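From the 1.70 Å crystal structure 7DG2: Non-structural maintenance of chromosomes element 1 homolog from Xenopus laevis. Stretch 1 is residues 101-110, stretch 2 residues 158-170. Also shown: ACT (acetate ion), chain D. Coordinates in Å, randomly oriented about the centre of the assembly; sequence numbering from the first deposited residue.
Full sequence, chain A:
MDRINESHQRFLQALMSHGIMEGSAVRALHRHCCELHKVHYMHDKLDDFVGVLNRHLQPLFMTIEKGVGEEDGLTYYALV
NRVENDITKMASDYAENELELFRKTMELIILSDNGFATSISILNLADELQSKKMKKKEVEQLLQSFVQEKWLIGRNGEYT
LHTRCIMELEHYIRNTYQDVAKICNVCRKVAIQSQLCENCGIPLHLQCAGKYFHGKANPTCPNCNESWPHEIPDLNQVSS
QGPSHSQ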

ATOM      1  N   LEU A 101      19.428  -7.872  -0.520  1.00 14.58           N
ATOM      2  CA  LEU A 101      20.121  -6.696  -0.003  1.00 14.47           C
ATOM      3  C   LEU A 101      19.429  -6.184   1.253  1.00 17.11           C
ATOM      4  O   LEU A 101      20.100  -5.757   2.196  1.00 14.71           O
ATOM      5  CB  LEU A 101      20.208  -5.600  -1.069  1.00 14.88           C
ATOM      6  CG  LEU A 101      20.938  -4.317  -0.644  1.00 15.09           C
ATOM      7  CD1 LEU A 101      22.382  -4.624  -0.204  1.00 16.34           C
ATOM      8  CD2 LEU A 101      20.940  -3.288  -1.770  1.00 17.96           C
ATOM      9  N   PHE A 102      18.087  -6.236   1.296  1.00 15.10           N
ATOM     10  CA  PHE A 102      17.392  -5.849   2.519  1.00 11.85           C
ATOM     11  C   PHE A 102      17.855  -6.706   3.694  1.00 13.50           C
ATOM     12  O   PHE A 102      18.154  -6.184   4.778  1.00 16.29           O
ATOM     13  CB  PHE A 102      15.861  -5.955   2.366  1.00 11.62           C
ATOM     14  CG  PHE A 102      15.138  -5.525   3.612  1.00 14.98           C
ATOM     15  CD1 PHE A 102      14.959  -4.184   3.885  1.00 15.48           C
ATOM     16  CD2 PHE A 102      14.710  -6.459   4.540  1.00 16.95           C
ATOM     17  CE1 PHE A 102      14.332  -3.788   5.059  1.00 16.44           C
ATOM     18  CE2 PHE A 102      14.106  -6.067   5.715  1.00 16.81           C
ATOM     19  CZ  PHE A 102      13.922  -4.727   5.968  1.00 17.15           C
ATOM     20  N   ARG A 103      17.952  -8.027   3.488  1.00 13.36           N
ATOM     21  CA  ARG A 103      18.329  -8.906   4.589  1.00 15.89           C
ATOM     22  C   ARG A 103      19.758  -8.638   5.047  1.00 16.15           C
ATOM     23  O   ARG A 103      20.025  -8.619   6.256  1.00 17.23           O
ATOM     24  CB  ARG A 103      18.173 -10.372   4.195  1.00 16.98           C
ATOM     25  CG  ARG A 103      16.704 -10.793   4.006  1.00 21.94           C
ATOM     26  CD  ARG A 103      16.554 -12.321   3.939  1.00 24.44           C
ATOM     27  NE  ARG A 103      17.368 -12.925   2.890  1.00 34.19           N
ATOM     28  CZ  ARG A 103      16.969 -13.107   1.632  1.00 34.80           C
ATOM     29  NH1 ARG A 103      17.790 -13.673   0.749  1.00 34.05           N
ATOM     30  NH2 ARG A 103      15.759 -12.720   1.246  1.00 35.29           N
ATOM     31  N   LYS A 104      20.686  -8.429   4.106  1.00 15.94           N
ATOM     32  CA  LYS A 104      22.066  -8.152   4.513  1.00 15.80           C
ATOM     33  C   LYS A 104      22.174  -6.802   5.206  1.00 16.79           C
ATOM     34  O   LYS A 104      22.960  -6.644   6.150  1.00 16.27           O
ATOM     35  CB  LYS A 104      23.017  -8.210   3.309  1.00 17.41           C
ATOM     36  CG  LYS A 104      23.094  -9.575   2.613  1.00 21.51           C
ATOM     37  CD  LYS A 104      23.473 -10.693   3.580  1.00 24.37           C
ATOM     38  CE  LYS A 104      24.901 -10.550   4.093  1.00 26.66           C
ATOM     39  NZ  LYS A 104      25.279 -11.697   4.990  1.00 31.50           N
ATOM     40  N   THR A 105      21.393  -5.811   4.753  1.00 15.59           N
ATOM     41  CA  THR A 105      21.386  -4.507   5.419  1.00 15.96           C
ATOM     42  C   THR A 105      20.813  -4.618   6.829  1.00 16.57           C
ATOM     43  O   THR A 105      21.363  -4.059   7.789  1.00 16.76           O
ATOM     44  CB  THR A 105      20.580  -3.509   4.573  1.00 14.80           C
ATOM     45  OG1 THR A 105      21.201  -3.362   3.282  1.00 14.65           O
ATOM     46  CG2 THR A 105      20.503  -2.141   5.251  1.00 13.75           C
ATOM     47  N   MET A 106      19.698  -5.330   6.970  1.00 13.38           N
ATOM     48  CA  MET A 106      19.137  -5.600   8.288  1.00 15.69           C
ATOM     49  C   MET A 106      20.147  -6.300   9.190  1.00 16.11           C
ATOM     50  O   MET A 106      20.294  -5.942  10.364  1.00 17.94           O
ATOM     51  CB  MET A 106      17.870  -6.452   8.137  1.00 17.59           C
ATOM     52  CG  MET A 106      17.378  -7.055   9.443  1.00 18.56           C
ATOM     53  SD  MET A 106      15.702  -7.753   9.300  1.00 22.38           S
ATOM     54  CE  MET A 106      15.897  -8.875   7.940  1.00 21.33           C
ATOM     55  N   GLU A 107      20.872  -7.282   8.651  1.00 18.55           N
ATOM     56  CA  GLU A 107      21.871  -7.980   9.453  1.00 19.42           C
ATOM     57  C   GLU A 107      22.954  -7.027   9.934  1.00 18.00           C
ATOM     58  O   GLU A 107      23.340  -7.061  11.106  1.00 19.06           O
ATOM     59  CB  GLU A 107      22.479  -9.129   8.646  1.00 21.76           C
ATOM     60  CG  GLU A 107      23.669  -9.799   9.329  1.00 24.03           C
ATOM     61  CD  GLU A 107      24.318 -10.875   8.472  1.00 33.90           C
ATOM     62  OE1 GLU A 107      25.141 -11.643   9.015  1.00 38.57           O
ATOM     63  OE2 GLU A 107      24.004 -10.957   7.264  1.00 34.91           O
ATOM     64  N   LEU A 108      23.444  -6.155   9.053  1.00 16.87           N
ATOM     65  CA  LEU A 108      24.455  -5.186   9.476  1.00 16.10           C
ATOM     66  C   LEU A 108      23.897  -4.222  10.523  1.00 17.55           C
ATOM     67  O   LEU A 108      24.589  -3.863  11.482  1.00 18.96           O
ATOM     68  CB  LEU A 108      24.990  -4.430   8.254  1.00 18.31           C
ATOM     69  CG  LEU A 108      26.136  -3.452   8.477  1.00 20.15           C
ATOM     70  CD1 LEU A 108      27.188  -4.132   9.313  1.00 24.06           C
ATOM     71  CD2 LEU A 108      26.702  -3.050   7.116  1.00 21.12           C
ATOM     72  N   ILE A 109      22.643  -3.790  10.353  1.00 15.87           N
ATOM     73  CA  ILE A 109      22.006  -2.924  11.345  1.00 16.48           C
ATOM     74  C   ILE A 109      21.925  -3.629  12.695  1.00 17.83           C
ATOM     75  O   ILE A 109      22.206  -3.036  13.741  1.00 20.06           O
ATOM     76  CB  ILE A 109      20.620  -2.492  10.837  1.00 16.37           C
ATOM     77  CG1 ILE A 109      20.780  -1.388   9.786  1.00 15.35           C
ATOM     78  CG2 ILE A 109      19.717  -2.091  11.990  1.00 17.99           C
ATOM     79  CD1 ILE A 109      19.564  -1.236   8.846  1.00 15.24           C
ATOM     80  N   ILE A 110      21.579  -4.913  12.686  1.00 17.56           N
ATOM     81  CA  ILE A 110      21.460  -5.679  13.926  1.00 20.23           C
ATOM     82  C   ILE A 110      22.822  -5.837  14.593  1.00 22.19           C
ATOM     83  O   ILE A 110      22.946  -5.746  15.822  1.00 22.52           O
ATOM     84  CB  ILE A 110      20.813  -7.045  13.628  1.00 19.42           C
ATOM     85  CG1 ILE A 110      19.347  -6.862  13.245  1.00 18.20           C
ATOM     86  CG2 ILE A 110      20.951  -7.989  14.817  1.00 21.68           C
ATOM     87  CD1 ILE A 110      18.729  -8.112  12.648  1.00 23.07           C
ATOM     88  N   GLU A 158      22.321   7.482   6.446  1.00 21.45           N
ATOM     89  CA  GLU A 158      22.415   6.331   7.333  1.00 19.68           C
ATOM     90  C   GLU A 158      21.014   5.783   7.560  1.00 16.06           C
ATOM     91  O   GLU A 158      20.036   6.533   7.546  1.00 19.12           O
ATOM     92  CB  GLU A 158      23.083   6.689   8.667  1.00 26.18           C
ATOM     93  CG  GLU A 158      24.439   7.340   8.450  1.00 28.01           C
ATOM     94  CD  GLU A 158      25.285   7.429   9.707  1.00 38.52           C
ATOM     95  OE1 GLU A 158      25.155   6.552  10.587  1.00 42.05           O
ATOM     96  OE2 GLU A 158      26.088   8.381   9.805  1.00 41.51           O
ATOM     97  N   TYR A 159      20.930   4.471   7.739  1.00 16.71           N
ATOM     98  CA  TYR A 159      19.652   3.771   7.743  1.00 16.68           C
ATOM     99  C   TYR A 159      19.538   2.869   8.957  1.00 17.58           C
ATOM    100  O   TYR A 159      20.476   2.144   9.291  1.00 17.01           O
ATOM    101  CB  TYR A 159      19.499   2.923   6.476  1.00 15.42           C
ATOM    102  CG  TYR A 159      19.511   3.762   5.227  1.00 17.31           C
ATOM    103  CD1 TYR A 159      20.716   4.106   4.607  1.00 16.99           C
ATOM    104  CD2 TYR A 159      18.325   4.246   4.683  1.00 18.68           C
ATOM    105  CE1 TYR A 159      20.731   4.892   3.491  1.00 19.75           C
ATOM    106  CE2 TYR A 159      18.337   5.037   3.546  1.00 20.70           C
ATOM    107  CZ  TYR A 159      19.546   5.354   2.961  1.00 20.73           C
ATOM    108  OH  TYR A 159      19.595   6.132   1.832  1.00 24.44           O
ATOM    109  N   THR A 160      18.369   2.888   9.594  1.00 15.62           N
ATOM    110  CA  THR A 160      18.045   1.897  10.605  1.00 15.45           C
ATOM    111  C   THR A 160      16.692   1.281  10.249  1.00 16.60           C
ATOM    112  O   THR A 160      16.025   1.701   9.297  1.00 15.89           O
ATOM    113  CB  THR A 160      18.044   2.515  12.021  1.00 15.01           C
ATOM    114  OG1 THR A 160      17.965   1.472  13.009  1.00 16.54           O
ATOM    115  CG2 THR A 160      16.869   3.470  12.183  1.00 18.48           C
ATOM    116  N   LEU A 161      16.306   0.252  10.991  1.00 15.51           N
ATOM    117  CA  LEU A 161      15.003  -0.364  10.777  1.00 15.62           C
ATOM    118  C   LEU A 161      13.906   0.576  11.252  1.00 17.78           C
ATOM    119  O   LEU A 161      14.020   1.194  12.314  1.00 16.89           O
ATOM    120  CB  LEU A 161      14.898  -1.686  11.537  1.00 15.33           C
ATOM    121  CG  LEU A 161      15.884  -2.788  11.196  1.00 15.70           C
ATOM    122  CD1 LEU A 161      15.508  -4.038  11.962  1.00 20.09           C
ATOM    123  CD2 LEU A 161      15.891  -3.049   9.700  1.00 18.78           C
ATOM    124  N   HIS A 162      12.836   0.687  10.464  1.00 14.96           N
ATOM    125  CA  HIS A 162      11.669   1.444  10.908  1.00 17.50           C
ATOM    126  C   HIS A 162      10.997   0.728  12.076  1.00 14.45           C
ATOM    127  O   HIS A 162      11.095  -0.494  12.218  1.00 16.17           O
ATOM    128  CB  HIS A 162      10.675   1.608   9.740  1.00 17.08           C
ATOM    129  CG  HIS A 162       9.665   2.702   9.944  1.00 19.00           C
ATOM    130  ND1 HIS A 162       8.563   2.563  10.765  1.00 18.02           N
ATOM    131  CD2 HIS A 162       9.593   3.950   9.427  1.00 22.78           C
ATOM    132  CE1 HIS A 162       7.863   3.683  10.751  1.00 18.49           C
ATOM    133  NE2 HIS A 162       8.472   4.543   9.955  1.00 22.45           N
ATOM    134  N   THR A 163      10.297   1.497  12.919  1.00 14.97           N
ATOM    135  CA  THR A 163       9.470   0.875  13.952  1.00 16.36           C
ATOM    136  C   THR A 163       8.561  -0.200  13.360  1.00 16.52           C
ATOM    137  O   THR A 163       8.399  -1.275  13.939  1.00 16.20           O
ATOM    138  CB  THR A 163       8.644   1.942  14.666  1.00 17.68           C
ATOM    139  OG1 THR A 163       9.531   2.910  15.238  1.00 17.86           O
ATOM    140  CG2 THR A 163       7.799   1.315  15.769  1.00 17.80           C
ATOM    141  N   ARG A 164       7.978   0.073  12.192  1.00 17.24           N
ATOM    142  CA  ARG A 164       7.125  -0.918  11.537  1.00 17.00           C
ATOM    143  C   ARG A 164       7.868  -2.222  11.300  1.00 16.08           C
ATOM    144  O   ARG A 164       7.319  -3.314  11.497  1.00 16.56           O
ATOM    145  CB  ARG A 164       6.621  -0.373  10.205  1.00 17.49           C
ATOM    146  CG  ARG A 164       5.666  -1.356   9.504  1.00 17.80           C
ATOM    147  CD  ARG A 164       5.657  -1.138   8.009  1.00 21.63           C
ATOM    148  NE  ARG A 164       4.627  -1.921   7.321  1.00 16.60           N
ATOM    149  CZ  ARG A 164       4.235  -1.657   6.079  1.00 19.78           C
ATOM    150  NH1 ARG A 164       4.768  -0.642   5.418  1.00 18.45           N
ATOM    151  NH2 ARG A 164       3.298  -2.391   5.500  1.00 20.27           N
ATOM    152  N   CYS A 165       9.128  -2.126  10.865  1.00 14.06           N
ATOM    153  CA  CYS A 165       9.907  -3.319  10.579  1.00 15.63           C
ATOM    154  C   CYS A 165      10.201  -4.105  11.852  1.00 16.22           C
ATOM    155  O   CYS A 165      10.071  -5.331  11.877  1.00 17.46           O
ATOM    156  CB  CYS A 165      11.198  -2.912   9.880  1.00 15.90           C
ATOM    157  SG  CYS A 165      12.145  -4.329   9.286  1.00 20.90           S
ATOM    158  N   ILE A 166      10.604  -3.413  12.923  1.00 17.11           N
ATOM    159  CA  ILE A 166      10.861  -4.101  14.185  1.00 17.89           C
ATOM    160  C   ILE A 166       9.590  -4.770  14.706  1.00 17.36           C
ATOM    161  O   ILE A 166       9.622  -5.911  15.191  1.00 20.25           O
ATOM    162  CB  ILE A 166      11.447  -3.114  15.210  1.00 16.94           C
ATOM    163  CG1 ILE A 166      12.705  -2.468  14.640  1.00 17.95           C
ATOM    164  CG2 ILE A 166      11.699  -3.821  16.536  1.00 21.26           C
ATOM    165  CD1 ILE A 166      13.194  -1.236  15.446  1.00 19.56           C
ATOM    166  N   MET A 167       8.451  -4.082  14.600  1.00 18.05           N
ATOM    167  CA  MET A 167       7.198  -4.653  15.087  1.00 19.48           C
ATOM    168  C   MET A 167       6.847  -5.928  14.336  1.00 21.19           C
ATOM    169  O   MET A 167       6.492  -6.945  14.947  1.00 20.79           O
ATOM    170  CB  MET A 167       6.077  -3.622  14.972  1.00 17.75           C
ATOM    171  CG  MET A 167       6.191  -2.484  16.004  1.00 17.99           C
ATOM    172  SD  MET A 167       5.001  -1.152  15.811  1.00 20.74           S
ATOM    173  CE  MET A 167       3.463  -1.992  16.227  1.00 21.61           C
ATOM    174  N   GLU A 168       6.980  -5.914  13.007  1.00 16.19           N
ATOM    175  CA  GLU A 168       6.609  -7.110  12.255  1.00 17.01           C
ATOM    176  C   GLU A 168       7.646  -8.223  12.390  1.00 17.19           C
ATOM    177  O   GLU A 168       7.289  -9.407  12.457  1.00 17.87           O
ATOM    178  CB  GLU A 168       6.405  -6.771  10.785  1.00 14.87           C
ATOM    179  CG  GLU A 168       5.838  -7.954  10.008  1.00 17.14           C
ATOM    180  CD  GLU A 168       5.431  -7.565   8.611  1.00 19.05           C
ATOM    181  OE1 GLU A 168       6.309  -7.550   7.719  1.00 18.12           O
ATOM    182  OE2 GLU A 168       4.240  -7.241   8.421  1.00 19.79           O
ATOM    183  N   LEU A 169       8.931  -7.871  12.419  1.00 17.37           N
ATOM    184  CA  LEU A 169      10.011  -8.852  12.374  1.00 18.95           C
ATOM    185  C   LEU A 169      10.600  -9.171  13.744  1.00 20.35           C
ATOM    186  O   LEU A 169      11.625  -9.856  13.808  1.00 22.19           O
ATOM    187  CB  LEU A 169      11.132  -8.375  11.442  1.00 16.76           C
ATOM    188  CG  LEU A 169      10.761  -8.258   9.958  1.00 21.21           C
ATOM    189  CD1 LEU A 169      12.011  -7.988   9.121  1.00 21.34           C
ATOM    190  CD2 LEU A 169      10.112  -9.509   9.486  1.00 21.16           C
ATOM    191  N   GLU A 170       9.969  -8.707  14.827  1.00 21.41           N
ATOM    192  CA  GLU A 170      10.492  -8.901  16.183  1.00 24.17           C
ATOM    193  C   GLU A 170      10.900 -10.347  16.439  1.00 26.55           C
ATOM    194  O   GLU A 170      12.027 -10.626  16.861  1.00 26.46           O
ATOM    195  CB  GLU A 170       9.433  -8.447  17.200  1.00 26.99           C
ATOM    196  CG  GLU A 170       9.703  -8.812  18.661  1.00 34.75           C
ATOM    197  CD  GLU A 170      10.650  -7.841  19.349  1.00 37.99           C
ATOM    198  OE1 GLU A 170      11.400  -8.275  20.254  1.00 34.73           O
ATOM    199  OE2 GLU A 170      10.638  -6.640  18.994  1.00 36.87           O
TER
HETATM  200  C   ACT D 301       2.649   0.245   2.924  1.00 35.73           C
HETATM  201  O   ACT D 301       3.739  -0.379   2.672  1.00 31.92           O
HETATM  202  OXT ACT D 301       1.482  -0.232   3.098  1.00 32.28           O
HETATM  203  CH3 ACT D 301       2.788   1.805   3.049  1.00 35.16           C

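Residues 101-110 form one continuous segment of a longer helix, held by regular i to i+4 backbone hydrogen bonds such as Met 106 N to Phe 102 O (2.8 Å). The second stretch begins as a strand (158-161), passes through His 162 and enters a helix at Thr 163. The first helix crosses both elements nearly at right angles, at 89° to the strand and 94° to the second helix. Its axis comes within 8.5 Å of the strand but only within 13.6 Å of the helix, so the backbones are closest at the strand, where Ile 109 CA lies 6.3 Å from Thr 160 CA. At the turn between strand and helix, the His 162 side chain caps the new helix: ND1 accepts a nearly linear hydrogen bond from Arg 164 N (2.9 Å).

No hydrogen bond links the two stretches; the contact rests on apolar packing, which buries 339 Å² in total. Ile 109, whose CA-to-CB bond points toward the second stretch, contributes the largest share. Ile 109 CD1 lies 3.5 Å from Tyr 159 O and 3.9 Å from Thr 160 CA, and Ile 109 CG2 is 4.0 Å from Leu 161 CG; both branches touch Thr 160 and Leu 161. Leu 161 starts out sideways, but its end comes nearer, bringing CD2 to 4.2 Å from Met 106 CB. One helical turn before Met 106, Phe 102 reaches the second helix with its ring edge: CZ lies 3.8 Å from Cys 165 SG, and the sulfur sits almost in the ring plane. Leu 169, one turn beyond Cys 165, rests its CD1 against both Met 106 and Phe 102, 3.7 Å from Met 106 SD and 4.4 Å from Phe 102 CE2.

Several polar groups are bonded away from the contact. Lys 104 NZ forms a salt bridge with Glu 107 OE2 (2.7 Å), and Arg 164 NH1 donates to the acetate O (2.9 Å).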